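PDB 4NJ5: probable histone-lysine N-methyltransferase, H3 lysine-9 specific SUVH9 from Arabidopsis thaliana, which takes part in RNA-directed DNA methylation and gene silencing, probably binding methylated DNA and recruiting RNA polymerase V rather than methylating histones. Local coordinates for residues Q399-I402 against L403-G407. Residues are numbered along the deposited sequence; the frame is centred on the assembly and turned at random.
Sequences QANI and LTMNG
Met405 brings methyl CE up to the oxygen end of the Asn401 amide, one helical turn earlier, 3.5 Å from Asn401 OD1. Two torsions bring the groups together: the Asn401 amide carbon stands trans to the backbone N (chi1 167°), while Met405 CG lies beside its own backbone N, and the bend at chi2 (-58°) leaves the methyl CE, not the sulfur, nearest the amide oxygen. The two side chains run at a slant to each other, and Met405 CG also rests 3.2 Å from Asn401 O. That carbonyl oxygen accepts the Met405 N-H at 2.9 Å, so a backbone bond and a side-chain contact join the same i to i+4 pair.

The remaining turns illustrate how a short helix runs out. Leu403 N donates almost straight to Gln399 O over 3.0 Å, and the leucine CB and CG pack against that same oxygen. Thr404 N reaches Ala400 O, with Thr404 CB close beside the acceptor. By Ile402 O the pattern has weakened: Met405 N and Asn406 N both approach it, each through a weak hydrogen bond. Gly407, with positive phi, then ends the helix as the C-prime residue of a Schellman motif, in which its own N makes a weak bond back to Thr404 O and Asp408 N turns to Leu403 O.

This is the last part of helix 397-405, at the surface of the SET region and far from the zinc cluster. Ala400 faces inward onto Leu410, and Gln399 OE1 accepts a hydrogen bond from Thr396 N near the start of the helix. Across these turns backbone hydrogen bonds supply the polar cohesion, while the Asn401 and Met405 ends meet by van der Waals contact, perhaps with a faint electrostatic component from the methyl beside sulfur.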
ATOM      1  N   GLN A 399     -35.194 -13.392   7.881  1.00 33.56           N
ATOM      2  CA  GLN A 399     -35.346 -12.197   7.063  1.00 32.91           C
ATOM      3  C   GLN A 399     -34.697 -12.419   5.707  1.00 32.42           C
ATOM      4  O   GLN A 399     -35.267 -12.089   4.654  1.00 41.16           O
ATOM      5  CB  GLN A 399     -34.697 -10.993   7.756  1.00 35.54           C
ATOM      6  CG  GLN A 399     -35.324 -10.609   9.092  1.00 36.16           C
ATOM      7  CD  GLN A 399     -34.372  -9.831   9.999  1.00 35.33           C
ATOM      8  OE1 GLN A 399     -33.169  -9.758   9.744  1.00 29.47           O
ATOM      9  NE2 GLN A 399     -34.913  -9.255  11.067  1.00 31.30           N
ATOM     10  N   ALA A 400     -33.495 -12.987   5.755  1.00 36.32           N
ATOM     11  CA  ALA A 400     -32.735 -13.323   4.565  1.00 35.80           C
ATOM     12  C   ALA A 400     -33.537 -14.272   3.705  1.00 37.84           C
ATOM     13  O   ALA A 400     -33.644 -14.077   2.507  1.00 36.99           O
ATOM     14  CB  ALA A 400     -31.408 -13.950   4.938  1.00 30.37           C
ATOM     15  N   ASN A 401     -34.106 -15.299   4.328  1.00 40.22           N
ATOM     16  CA  ASN A 401     -34.940 -16.259   3.613  1.00 39.06           C
ATOM     17  C   ASN A 401     -36.148 -15.627   2.930  1.00 39.05           C
ATOM     18  O   ASN A 401     -36.470 -15.968   1.794  1.00 38.56           O
ATOM     19  CB  ASN A 401     -35.409 -17.378   4.543  1.00 42.85           C
ATOM     20  CG  ASN A 401     -36.523 -18.206   3.936  1.00 48.60           C
ATOM     21  OD1 ASN A 401     -36.277 -19.098   3.123  1.00 49.39           O
ATOM     22  ND2 ASN A 401     -37.760 -17.913   4.325  1.00 49.53           N
ATOM     23  N   ILE A 402     -36.820 -14.715   3.627  1.00 45.90           N
ATOM     24  CA  ILE A 402     -37.993 -14.053   3.065  1.00 47.26           C
ATOM     25  C   ILE A 402     -37.614 -13.199   1.860  1.00 47.25           C
ATOM     26  O   ILE A 402     -38.246 -13.292   0.806  1.00 46.04           O
ATOM     27  CB  ILE A 402     -38.731 -13.202   4.118  1.00 42.80           C
ATOM     28  CG1 ILE A 402     -39.474 -14.115   5.097  1.00 43.82           C
ATOM     29  CG2 ILE A 402     -39.712 -12.258   3.444  1.00 42.67           C
ATOM     30  CD1 ILE A 402     -40.093 -13.392   6.274  1.00 39.31           C
ATOM     31  N   LEU A 403     -36.574 -12.380   2.004  1.00 35.02           N
ATOM     32  CA  LEU A 403     -36.109 -11.583   0.869  1.00 35.81           C
ATOM     33  C   LEU A 403     -35.591 -12.456  -0.279  1.00 37.83           C
ATOM     34  O   LEU A 403     -35.715 -12.100  -1.450  1.00 35.04           O
ATOM     35  CB  LEU A 403     -35.049 -10.573   1.309  1.00 48.89           C
ATOM     36  CG  LEU A 403     -35.545  -9.349   2.077  1.00 52.56           C
ATOM     37  CD1 LEU A 403     -34.390  -8.620   2.747  1.00 52.61           C
ATOM     38  CD2 LEU A 403     -36.290  -8.407   1.150  1.00 51.33           C
ATOM     39  N   THR A 404     -35.025 -13.607   0.060  1.00 55.68           N
ATOM     40  CA  THR A 404     -34.432 -14.505  -0.931  1.00 57.92           C
ATOM     41  C   THR A 404     -35.490 -15.327  -1.674  1.00 57.87           C
ATOM     42  O   THR A 404     -35.264 -15.778  -2.795  1.00 55.20           O
ATOM     43  CB  THR A 404     -33.366 -15.434  -0.289  1.00 72.42           C
ATOM     44  OG1 THR A 404     -32.126 -15.309  -0.992  1.00 73.56           O
ATOM     45  CG2 THR A 404     -33.812 -16.881  -0.312  1.00 73.30           C
ATOM     46  N   MET A 405     -36.648 -15.516  -1.054  1.00 38.64           N
ATOM     47  CA  MET A 405     -37.743 -16.225  -1.709  1.00 40.82           C
ATOM     48  C   MET A 405     -38.509 -15.299  -2.645  1.00 41.29           C
ATOM     49  O   MET A 405     -39.284 -15.756  -3.487  1.00 43.06           O
ATOM     50  CB  MET A 405     -38.694 -16.840  -0.681  1.00 46.39           C
ATOM     51  CG  MET A 405     -38.121 -18.054   0.023  1.00 46.86           C
ATOM     52  SD  MET A 405     -37.669 -19.372  -1.124  1.00 43.80           S
ATOM     53  CE  MET A 405     -36.444 -20.243  -0.149  1.00 46.86           C
ATOM     54  N   ASN A 406     -38.293 -13.997  -2.486  1.00 44.31           N
ATOM     55  CA  ASN A 406     -38.867 -13.007  -3.388  1.00 45.90           C
ATOM     56  C   ASN A 406     -37.998 -12.826  -4.626  1.00 41.48           C
ATOM     57  O   ASN A 406     -38.418 -12.204  -5.600  1.00 40.27           O
ATOM     58  CB  ASN A 406     -39.058 -11.664  -2.678  1.00 83.65           C
ATOM     59  CG  ASN A 406     -40.436 -11.522  -2.058  1.00 92.22           C
ATOM     60  OD1 ASN A 406     -41.388 -12.186  -2.472  1.00 95.72           O
ATOM     61  ND2 ASN A 406     -40.552 -10.646  -1.067  1.00 94.49           N
ATOM     62  N   GLY A 407     -36.783 -13.366  -4.574  1.00 38.70           N
ATOM     63  CA  GLY A 407     -35.878 -13.321  -5.708  1.00 49.68           C
ATOM     64  C   GLY A 407     -34.665 -12.420  -5.543  1.00 46.17           C
ATOM     65  O   GLY A 407     -33.774 -12.419  -6.392  1.00 44.91           O
TER